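Local coordinates for protein N-acetylmuramoyl-L-alanine amidase (Clostridium intestinale URNW, PDB 6SRT) that probably cleaves the amide bond between N-acetylmuramic acid and L-alanine in bacterial peptidoglycan, as a zinc-dependent endolysin amidase, at residues Pro41-Tyr46 with Asp140-Lys145; Tyr37-Asn42 with Arg102-Ala107; Val45-Val50 with Thr150-Asn155. One frame throughout, in Å; residues are numbered along the deposited sequence. Where two conformers were deposited one is given.

Interaction 1 (Pro41-Tyr46 with Asp140-Lys145); sequences PNMIVY and DLKRHK. With ZN (zinc ion), chain B; PO4 (phosphate ion), chain F.
Strands 43-46 and 140-143 run parallel, their axes 23° apart, and pair Ile44 with Leu141, Val45 with Lys142 and Tyr46 with Arg143. Four backbone hydrogen bonds join the two segments, the last from His144 just past the strand. Ile44 N and Tyr46 N donate to Asp140 O and Lys142 O, while Lys142 N and His144 N donate to Ile44 O and Tyr46 O.

On one face of the sheet, Ile44 and Leu141 are neighbours whose side chains run alongside each other, with Ile44 CD1 3.8 Å from Leu141 CD2. The Tyr46 ring slants across Leu141. Its edge meets Leu141 CB, and Tyr46 OH comes 3.8 Å from Leu141 CD1. That hydroxyl is hydrogen-bonded to Ser129 of helix 119-136, which covers this face together with helix 159-165.

On the other face Met43 runs beside Asp140; in the conformer given, Met43 CE is 3.6 Å from Asp140 OD2. The Lys142 chain bends at chi2 (-80°) and again at chi4, which brings NZ back to Asp140. Lys142 NZ forms a salt bridge of 2.7 Å with Asp140 OD1, on the syn lone pair. Val45 CG1 packs 3.6 Å from His144 N.

His144 CG is anti to the backbone N (chi1 -172°), which carries the ring past the end of the pairing to the metal. His144 ND1 binds the zinc ion at 1.9 Å. At the ring edge, His144 NE2 donates to phosphate O2 at 2.7 Å. The phosphate probably comes from the crystallisation liquor. Parallel pairing at the sheet margin thus carries one histidine of the zinc site into place, an arrangement characteristic of the Amidase_2/PGRP fold.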
loop_
_atom_site.group_PDB
_atom_site.type_symbol
_atom_site.label_atom_id
_atom_site.label_comp_id
_atom_site.label_asym_id
_atom_site.label_seq_id
_atom_site.Cartn_x
_atom_site.Cartn_y
_atom_site.Cartn_z
ATOM N N PRO A 41 8.253 7.183 8.410
ATOM C CA PRO A 41 8.307 5.856 7.827
ATOM C C PRO A 41 9.706 5.281 7.710
ATOM O O PRO A 41 10.631 5.981 7.274
ATOM C CB PRO A 41 7.662 6.065 6.454
ATOM C CG PRO A 41 7.886 7.532 6.160
ATOM C CD PRO A 41 7.761 8.207 7.496
ATOM N N ASN A 42 9.833 4.023 8.087
ATOM C CA ASN A 42 11.063 3.251 7.905
ATOM C C ASN A 42 10.766 1.856 7.382
ATOM O O ASN A 42 11.659 0.986 7.409
ATOM C CB ASN A 42 11.944 3.285 9.115
ATOM C CG ASN A 42 11.313 2.581 10.304
ATOM O OD1 ASN A 42 10.294 1.915 10.205
ATOM N ND2 ASN A 42 11.946 2.722 11.470
ATOM N N MET A 43 9.550 1.621 6.879
ATOM C CA MET A 43 9.031 0.278 6.483
ATOM C C MET A 43 8.038 0.528 5.358
ATOM O O MET A 43 7.371 1.578 5.323
ATOM C CB MET A 43 8.373 -0.410 7.684
ATOM C CG MET A 43 7.986 -1.811 7.430
ATOM S SD MET A 43 6.971 -2.387 8.829
ATOM C CE MET A 43 8.284 -2.571 10.032
ATOM N N ILE A 44 7.936 -0.451 4.437
ATOM C CA ILE A 44 6.830 -0.555 3.496
ATOM C C ILE A 44 6.146 -1.907 3.759
ATOM O O ILE A 44 6.826 -2.910 3.873
ATOM C CB ILE A 44 7.316 -0.479 2.045
ATOM C CG1 ILE A 44 7.890 0.869 1.725
ATOM C CG2 ILE A 44 6.233 -0.891 1.065
ATOM C CD1 ILE A 44 8.703 0.899 0.497
ATOM N N VAL A 45 4.836 -1.857 3.889
ATOM C CA VAL A 45 3.989 -3.050 4.140
ATOM C C VAL A 45 3.038 -3.251 2.956
ATOM O O VAL A 45 2.298 -2.313 2.562
ATOM C CB VAL A 45 3.192 -2.954 5.442
ATOM C CG1 VAL A 45 2.321 -4.179 5.639
ATOM C CG2 VAL A 45 4.094 -2.772 6.640
ATOM N N TYR A 46 3.070 -4.476 2.398
ATOM C CA TYR A 46 2.231 -4.839 1.254
ATOM C C TYR A 46 0.955 -5.554 1.706
ATOM O O TYR A 46 0.971 -6.426 2.577
ATOM C CB TYR A 46 2.978 -5.763 0.283
ATOM C CG TYR A 46 4.226 -5.137 -0.299
ATOM C CD1 TYR A 46 4.112 -4.224 -1.308
ATOM C CD2 TYR A 46 5.490 -5.431 0.141
ATOM C CE1 TYR A 46 5.201 -3.568 -1.863
ATOM C CE2 TYR A 46 6.584 -4.857 -0.424
ATOM C CZ TYR A 46 6.457 -3.889 -1.400
ATOM O OH TYR A 46 7.621 -3.298 -1.836
ATOM N N ASP A 140 13.449 -1.724 4.529
ATOM C CA ASP A 140 12.671 -2.744 5.195
ATOM C C ASP A 140 11.312 -2.940 4.509
ATOM O O ASP A 140 10.455 -2.044 4.609
ATOM C CB ASP A 140 12.454 -2.366 6.636
ATOM C CG ASP A 140 11.842 -3.427 7.487
ATOM O OD1 ASP A 140 11.622 -4.540 7.001
ATOM O OD2 ASP A 140 11.604 -3.161 8.688
ATOM N N LEU A 141 11.182 -4.026 3.784
ATOM C CA LEU A 141 9.970 -4.445 3.084
ATOM C C LEU A 141 9.334 -5.581 3.824
ATOM O O LEU A 141 10.022 -6.570 4.156
ATOM C CB LEU A 141 10.242 -4.868 1.637
ATOM C CG LEU A 141 10.973 -3.881 0.753
ATOM C CD1 LEU A 141 11.050 -4.329 -0.688
ATOM C CD2 LEU A 141 10.480 -2.482 0.799
ATOM N N LYS A 142 8.035 -5.476 4.041
ATOM C CA LYS A 142 7.304 -6.498 4.787
ATOM C C LYS A 142 5.942 -6.781 4.197
ATOM O O LYS A 142 5.317 -5.907 3.590
ATOM C CB LYS A 142 7.080 -6.107 6.260
ATOM C CG LYS A 142 8.352 -5.975 7.096
ATOM C CD LYS A 142 8.819 -7.358 7.513
ATOM C CE LYS A 142 10.292 -7.589 7.865
ATOM N NZ LYS A 142 10.696 -6.478 8.694
ATOM N N ARG A 143 5.469 -7.995 4.341
ATOM C CA ARG A 143 4.084 -8.335 4.061
ATOM C C ARG A 143 3.232 -7.982 5.291
ATOM O O ARG A 143 3.740 -8.051 6.441
ATOM C CB ARG A 143 3.958 -9.831 3.833
ATOM C CG ARG A 143 4.760 -10.291 2.623
ATOM C CD ARG A 143 4.818 -11.763 2.482
ATOM N NE ARG A 143 5.612 -12.257 3.564
ATOM C CZ ARG A 143 5.903 -13.546 3.739
ATOM N NH1 ARG A 143 5.563 -14.444 2.831
ATOM N NH2 ARG A 143 6.518 -13.896 4.857
ATOM N N HIS A 144 1.938 -7.721 5.099
ATOM C CA HIS A 144 1.056 -7.524 6.280
ATOM C C HIS A 144 1.197 -8.696 7.271
ATOM O O HIS A 144 1.315 -8.488 8.470
ATOM C CB HIS A 144 -0.363 -7.271 5.809
ATOM C CG HIS A 144 -1.338 -6.859 6.887
ATOM N ND1 HIS A 144 -2.673 -6.647 6.535
ATOM C CD2 HIS A 144 -1.188 -6.661 8.212
ATOM C CE1 HIS A 144 -3.287 -6.346 7.698
ATOM N NE2 HIS A 144 -2.404 -6.342 8.721
ATOM N N LYS A 145 1.232 -9.921 6.747
ATOM C CA LYS A 145 1.302 -11.133 7.607
ATOM C C LYS A 145 2.639 -11.223 8.371
ATOM O O LYS A 145 2.693 -12.014 9.323
ATOM C CB LYS A 145 1.111 -12.397 6.784
ATOM C CG LYS A 145 2.165 -12.635 5.713
ATOM C CD LYS A 145 2.157 -13.969 5.125
ATOM C CE LYS A 145 0.956 -14.257 4.316
ATOM N NZ LYS A 145 1.133 -15.550 3.568
HETATM ZN ZN ZN B . -3.365 -6.247 4.757
HETATM P P PO4 F . -5.115 -6.239 10.977
HETATM O O1 PO4 F . -5.395 -7.736 10.881
HETATM O O2 PO4 F . -3.732 -6.040 11.025
HETATM O O3 PO4 F . -5.843 -5.647 12.128
HETATM O O4 PO4 F . -5.678 -5.548 9.721
HETATM O O HOH W 1 14.212 0.825 6.351
HETATM O O HOH W 2 12.017 -0.786 9.650
#

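Interaction 2 (Tyr37-Asn42 with Arg102-Ala107); sequences YNFNPN and RAFGIA
Arg102 reaches across to Asn42, and in the conformer given its side chain can be followed outward. Arg102 CB lies 3.5 Å from Asn42 OD1, with Asn40 O a little farther off. CG and CD pass the same amide oxygen at van der Waals distance. The chain then bends at chi3 (-75°), which turns the guanidinium back to Asn42. Arg102 NE donates to Asn42 OD1 at 2.7 Å, a nearly straight bond that uses a lone pair in the amide plane. CZ comes near the same oxygen, which meets the guanidinium at its edge, although the amide and guanidinium planes are 66° apart. Arg102 NH2 adds a weak bond to Asn42 OD1 and a firmer one to a water, at 2.7 Å. The same water lies within hydrogen-bonding distance of Asn42 O.

Asn42 N in turn donates to Arg102 O at 2.8 Å. This contact joins the loop before strand 43-48 to the start of its parallel neighbour, strand 103-108, in the mixed sheet of the amidase fold.

Deeper in, Phe39 and Phe104 form a T-shaped pair. The edge of Phe39 points at a face of Phe104, with centroids 5.3 Å apart and planes at 83°. The closest atoms are Phe39 CE2 and Phe104 CE1, at 3.6 Å. Phe39 CE1 also approaches Ala103 O, whose hydrogen bond comes from His95. Pro41 CB packs obliquely against the Phe104 ring, 3.6 Å from Phe104 CE2. His74 stacks on Phe39 and meets Phe104 edge-to-face.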
loop_
_atom_site.group_PDB
_atom_site.type_symbol
_atom_site.label_atom_id
_atom_site.label_comp_id
_atom_site.label_asym_id
_atom_site.label_seq_id
_atom_site.Cartn_x
_atom_site.Cartn_y
_atom_site.Cartn_z
ATOM N N TYR A 37 0.076 13.650 11.396
ATOM C CA TYR A 37 1.284 13.830 10.564
ATOM C C TYR A 37 2.509 13.470 11.343
ATOM O O TYR A 37 3.642 13.708 10.838
ATOM C CB TYR A 37 1.301 15.206 9.845
ATOM C CG TYR A 37 0.153 15.370 8.873
ATOM C CD1 TYR A 37 -1.135 15.604 9.317
ATOM C CD2 TYR A 37 0.356 15.215 7.508
ATOM C CE1 TYR A 37 -2.178 15.803 8.418
ATOM C CE2 TYR A 37 -0.658 15.393 6.607
ATOM C CZ TYR A 37 -1.930 15.674 7.057
ATOM O OH TYR A 37 -2.936 15.831 6.117
ATOM N N ASN A 38 2.337 12.842 12.498
ATOM C CA ASN A 38 3.468 12.299 13.289
ATOM C C ASN A 38 3.817 10.934 12.710
ATOM O O ASN A 38 3.622 9.926 13.345
ATOM C CB ASN A 38 3.196 12.265 14.777
ATOM C CG ASN A 38 3.159 13.635 15.430
ATOM O OD1 ASN A 38 3.659 14.668 14.920
ATOM N ND2 ASN A 38 2.551 13.652 16.583
ATOM N N PHE A 39 4.298 10.964 11.467
ATOM C CA PHE A 39 4.562 9.770 10.657
ATOM C C PHE A 39 6.032 9.804 10.253
ATOM O O PHE A 39 6.469 10.802 9.756
ATOM C CB PHE A 39 3.670 9.855 9.422
ATOM C CG PHE A 39 3.781 8.723 8.441
ATOM C CD1 PHE A 39 3.562 7.410 8.777
ATOM C CD2 PHE A 39 4.104 8.993 7.111
ATOM C CE1 PHE A 39 3.653 6.396 7.847
ATOM C CE2 PHE A 39 4.125 7.993 6.164
ATOM C CZ PHE A 39 3.937 6.681 6.527
ATOM N N ASN A 40 6.744 8.727 10.578
ATOM C CA ASN A 40 8.200 8.688 10.348
ATOM C C ASN A 40 8.489 7.335 9.715
ATOM O O ASN A 40 8.929 6.400 10.391
ATOM C CB ASN A 40 8.950 8.924 11.655
ATOM C CG ASN A 40 8.754 10.333 12.174
ATOM O OD1 ASN A 40 9.552 11.231 11.817
ATOM N ND2 ASN A 40 7.748 10.487 12.970
ATOM N N PRO A 41 8.253 7.183 8.410
ATOM C CA PRO A 41 8.307 5.856 7.827
ATOM C C PRO A 41 9.706 5.281 7.710
ATOM O O PRO A 41 10.631 5.981 7.274
ATOM C CB PRO A 41 7.662 6.065 6.454
ATOM C CG PRO A 41 7.886 7.532 6.160
ATOM C CD PRO A 41 7.761 8.207 7.496
ATOM N N ASN A 42 9.833 4.023 8.087
ATOM C CA ASN A 42 11.063 3.251 7.905
ATOM C C ASN A 42 10.766 1.856 7.382
ATOM O O ASN A 42 11.659 0.986 7.409
ATOM C CB ASN A 42 11.944 3.285 9.115
ATOM C CG ASN A 42 11.313 2.581 10.304
ATOM O OD1 ASN A 42 10.294 1.915 10.205
ATOM N ND2 ASN A 42 11.946 2.722 11.470
ATOM N N ARG A 102 5.130 4.161 11.390
ATOM C CA ARG A 102 6.443 3.897 10.773
ATOM C C ARG A 102 6.340 3.201 9.401
ATOM O O ARG A 102 7.402 2.893 8.841
ATOM C CB ARG A 102 7.345 3.097 11.727
ATOM C CG ARG A 102 6.887 1.660 11.910
ATOM C CD ARG A 102 7.823 0.903 12.811
ATOM N NE ARG A 102 9.088 0.512 12.226
ATOM C CZ ARG A 102 9.894 -0.407 12.732
ATOM N NH1 ARG A 102 9.570 -0.996 13.861
ATOM N NH2 ARG A 102 11.019 -0.725 12.124
ATOM N N ALA A 103 5.151 2.948 8.885
ATOM C CA ALA A 103 5.022 2.120 7.678
ATOM C C ALA A 103 4.144 2.755 6.628
ATOM O O ALA A 103 2.980 3.069 6.903
ATOM C CB ALA A 103 4.495 0.754 8.052
ATOM N N PHE A 104 4.662 2.828 5.417
ATOM C CA PHE A 104 3.773 2.966 4.242
ATOM C C PHE A 104 2.998 1.709 3.998
ATOM O O PHE A 104 3.501 0.596 4.195
ATOM C CB PHE A 104 4.598 3.266 2.994
ATOM C CG PHE A 104 5.155 4.658 2.938
ATOM C CD1 PHE A 104 4.283 5.730 2.751
ATOM C CD2 PHE A 104 6.531 4.869 2.996
ATOM C CE1 PHE A 104 4.779 7.026 2.727
ATOM C CE2 PHE A 104 7.003 6.180 2.922
ATOM C CZ PHE A 104 6.139 7.236 2.801
ATOM N N GLY A 105 1.755 1.894 3.629
ATOM C CA GLY A 105 0.886 0.760 3.260
ATOM C C GLY A 105 0.531 0.831 1.799
ATOM O O GLY A 105 -0.029 1.829 1.305
ATOM N N ILE A 106 0.866 -0.223 1.027
ATOM C CA ILE A 106 0.597 -0.336 -0.422
ATOM C C ILE A 106 -0.317 -1.506 -0.622
ATOM O O ILE A 106 0.089 -2.640 -0.355
ATOM C CB ILE A 106 1.877 -0.510 -1.222
ATOM C CG1 ILE A 106 2.886 0.638 -1.003
ATOM C CG2 ILE A 106 1.528 -0.659 -2.707
ATOM C CD1 ILE A 106 4.214 0.426 -1.657
ATOM N N ALA A 107 -1.530 -1.247 -1.074
ATOM C CA ALA A 107 -2.504 -2.286 -1.362
ATOM C C ALA A 107 -2.567 -2.527 -2.852
ATOM O O ALA A 107 -2.557 -1.577 -3.632
ATOM C CB ALA A 107 -3.862 -1.911 -0.866
HETATM O O HOH W 2 12.017 -0.786 9.650
#

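Interaction 3 (Val45-Val50 with Thr150-Asn155); sequences VYHHTV and TECPGN. With ZN (zinc ion), chain B.
Cys152 meets His47 at the zinc ion and packs against His48, and the turn leading to it begins at Thr150. Thr150 OG1 accepts from Cys152 N at 3.0 Å, closing an ST turn that fixes the backbone just before the cysteine. Glu151 follows, and its O receives a bond from Gly154 N.

Cys152 carries the contact. A chi1 of 173° swings the sulfur to the side remote from the Cys152 N, and Cys152 SG reaches the zinc ion at 2.3 Å. His47 ND1 binds the same ion at 2.1 Å. Cys152 SG lies oblique to the His47 ring, 3.6 Å from His47 ND1. Cys152 SG also accepts from His48 N at 3.3 Å, with an N-H...S angle of 159°. The backbone of strand 45-48 thus grips the sulfur from outside the metal sphere. Such a bond would be expected to stabilise negative charge on it.

Pro153 follows a cis peptide bond. Pro153 CB packs 3.6 Å from Tyr46 O. Its carbonyl group lies over one face of the His48 ring, with Pro153 C 3.5 Å above the centre of the ring plane. Gly154 N lies over the same face. Gly154 CA approaches His48 CE1 at 3.7 Å. The ring is also held by Phe112 N, which donates to His48 ND1.

Second-shell support for His47 comes from His95, hydrogen-bonded to His47 NE2. His144 supplies the third protein ligand. A strand histidine, a second histidine and a loop cysteine around one zinc ion form the metal centre typical of Amidase_2 enzymes and related PGRP domains.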
loop_
_atom_site.group_PDB
_atom_site.type_symbol
_atom_site.label_atom_id
_atom_site.label_comp_id
_atom_site.label_asym_id
_atom_site.label_seq_id
_atom_site.Cartn_x
_atom_site.Cartn_y
_atom_site.Cartn_z
ATOM N N VAL A 45 4.836 -1.857 3.889
ATOM C CA VAL A 45 3.989 -3.050 4.140
ATOM C C VAL A 45 3.038 -3.251 2.956
ATOM O O VAL A 45 2.298 -2.313 2.562
ATOM C CB VAL A 45 3.192 -2.954 5.442
ATOM C CG1 VAL A 45 2.321 -4.179 5.639
ATOM C CG2 VAL A 45 4.094 -2.772 6.640
ATOM N N TYR A 46 3.070 -4.476 2.398
ATOM C CA TYR A 46 2.231 -4.839 1.254
ATOM C C TYR A 46 0.955 -5.554 1.706
ATOM O O TYR A 46 0.971 -6.426 2.577
ATOM C CB TYR A 46 2.978 -5.763 0.283
ATOM C CG TYR A 46 4.226 -5.137 -0.299
ATOM C CD1 TYR A 46 4.112 -4.224 -1.308
ATOM C CD2 TYR A 46 5.490 -5.431 0.141
ATOM C CE1 TYR A 46 5.201 -3.568 -1.863
ATOM C CE2 TYR A 46 6.584 -4.857 -0.424
ATOM C CZ TYR A 46 6.457 -3.889 -1.400
ATOM O OH TYR A 46 7.621 -3.298 -1.836
ATOM N N HIS A 47 -0.144 -5.152 1.049
ATOM C CA HIS A 47 -1.513 -5.633 1.309
ATOM C C HIS A 47 -2.188 -6.097 0.033
ATOM O O HIS A 47 -1.841 -5.632 -1.043
ATOM C CB HIS A 47 -2.342 -4.529 1.901
ATOM C CG HIS A 47 -1.841 -3.993 3.203
ATOM N ND1 HIS A 47 -2.255 -4.556 4.388
ATOM C CD2 HIS A 47 -1.026 -2.963 3.485
ATOM C CE1 HIS A 47 -1.703 -3.873 5.381
ATOM N NE2 HIS A 47 -0.906 -2.925 4.859
ATOM N N HIS A 48 -3.201 -6.935 0.204
ATOM C CA HIS A 48 -4.207 -7.167 -0.850
ATOM C C HIS A 48 -5.539 -6.713 -0.320
ATOM O O HIS A 48 -5.731 -6.535 0.874
ATOM C CB HIS A 48 -4.210 -8.608 -1.365
ATOM C CG HIS A 48 -4.715 -9.691 -0.493
ATOM N ND1 HIS A 48 -4.979 -10.966 -1.014
ATOM C CD2 HIS A 48 -5.037 -9.694 0.820
ATOM C CE1 HIS A 48 -5.404 -11.710 -0.040
ATOM N NE2 HIS A 48 -5.480 -10.967 1.094
ATOM N N THR A 49 -6.471 -6.495 -1.234
ATOM C CA THR A 49 -7.791 -6.007 -0.875
ATOM C C THR A 49 -8.810 -7.095 -0.624
ATOM O O THR A 49 -9.872 -6.795 -0.057
ATOM C CB THR A 49 -8.338 -5.080 -1.955
ATOM O OG1 THR A 49 -8.408 -5.782 -3.208
ATOM C CG2 THR A 49 -7.499 -3.841 -2.138
ATOM N N VAL A 50 -8.548 -8.304 -1.050
ATOM C CA VAL A 50 -9.449 -9.460 -1.062
ATOM C C VAL A 50 -10.545 -9.264 -2.113
ATOM O O VAL A 50 -10.618 -10.030 -3.051
ATOM C CB VAL A 50 -10.016 -9.837 0.310
ATOM C CG1 VAL A 50 -10.886 -11.081 0.207
ATOM C CG2 VAL A 50 -8.901 -10.052 1.321
ATOM N N THR A 150 -2.600 -12.452 9.891
ATOM C CA THR A 150 -3.490 -12.277 8.735
ATOM C C THR A 150 -2.949 -13.148 7.631
ATOM O O THR A 150 -1.758 -13.489 7.596
ATOM C CB THR A 150 -3.564 -10.808 8.321
ATOM O OG1 THR A 150 -4.446 -10.744 7.200
ATOM C CG2 THR A 150 -2.216 -10.154 8.010
ATOM N N GLU A 151 -3.782 -13.464 6.672
ATOM C CA GLU A 151 -3.312 -14.101 5.403
ATOM C C GLU A 151 -2.894 -13.016 4.421
ATOM O O GLU A 151 -2.274 -13.356 3.385
ATOM C CB GLU A 151 -4.443 -14.926 4.814
ATOM C CG GLU A 151 -4.942 -16.072 5.689
ATOM C CD GLU A 151 -5.667 -17.194 4.934
ATOM O OE1 GLU A 151 -6.652 -16.881 4.286
ATOM O OE2 GLU A 151 -5.247 -18.344 5.036
ATOM N N CYS A 152 -3.239 -11.747 4.614
ATOM C CA CYS A 152 -2.879 -10.669 3.689
ATOM C C CYS A 152 -1.360 -10.584 3.596
ATOM O O CYS A 152 -0.668 -10.628 4.645
ATOM C CB CYS A 152 -3.472 -9.405 4.213
ATOM S SG CYS A 152 -2.956 -7.937 3.300
ATOM N N PRO A 153 -0.732 -10.449 2.405
ATOM C CA PRO A 153 -1.343 -10.105 1.083
ATOM C C PRO A 153 -1.629 -11.283 0.159
ATOM O O PRO A 153 -1.678 -11.071 -1.051
ATOM C CB PRO A 153 -0.269 -9.185 0.535
ATOM C CG PRO A 153 0.994 -9.822 0.967
ATOM C CD PRO A 153 0.712 -10.223 2.385
ATOM N N GLY A 154 -1.836 -12.463 0.749
ATOM C CA GLY A 154 -2.255 -13.624 -0.025
ATOM C C GLY A 154 -1.101 -14.507 -0.444
ATOM O O GLY A 154 0.030 -14.054 -0.650
ATOM N N ASN A 155 -1.391 -15.798 -0.594
ATOM C CA ASN A 155 -0.325 -16.799 -0.763
ATOM C C ASN A 155 0.524 -16.560 -1.969
ATOM O O ASN A 155 1.726 -16.889 -1.952
ATOM C CB ASN A 155 -0.967 -18.165 -0.852
ATOM C CG ASN A 155 -1.691 -18.598 0.394
ATOM O OD1 ASN A 155 -1.253 -18.225 1.474
ATOM N ND2 ASN A 155 -2.678 -19.494 0.267
HETATM ZN ZN ZN B . -3.365 -6.247 4.757
#

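Overall arrangement
All three interactions involve one mixed sheet; 37-42 and 150-155 are loops that meet it. Strand 43-48 lies between strands 103-108 and 140-143, parallel to both. Interactions 1 and 2 share Pro41 and Asn42, and their centres are about 9 Å apart. Interactions 1 and 3 share Val45 and Tyr46, with centres about 11 Å apart. Interactions 2 and 3 are farthest apart, about 17 Å between centres. Along the chain, 37-50 comes first, then 102-107, 140-145 and 150-155. Interaction 2 lies at the start of strand 43-48. Interaction 1 pairs that strand with the sheet margin, and interaction 3 lies at its C-terminal end. Interactions 1 and 3 together bring all three zinc-binding residues to one ion.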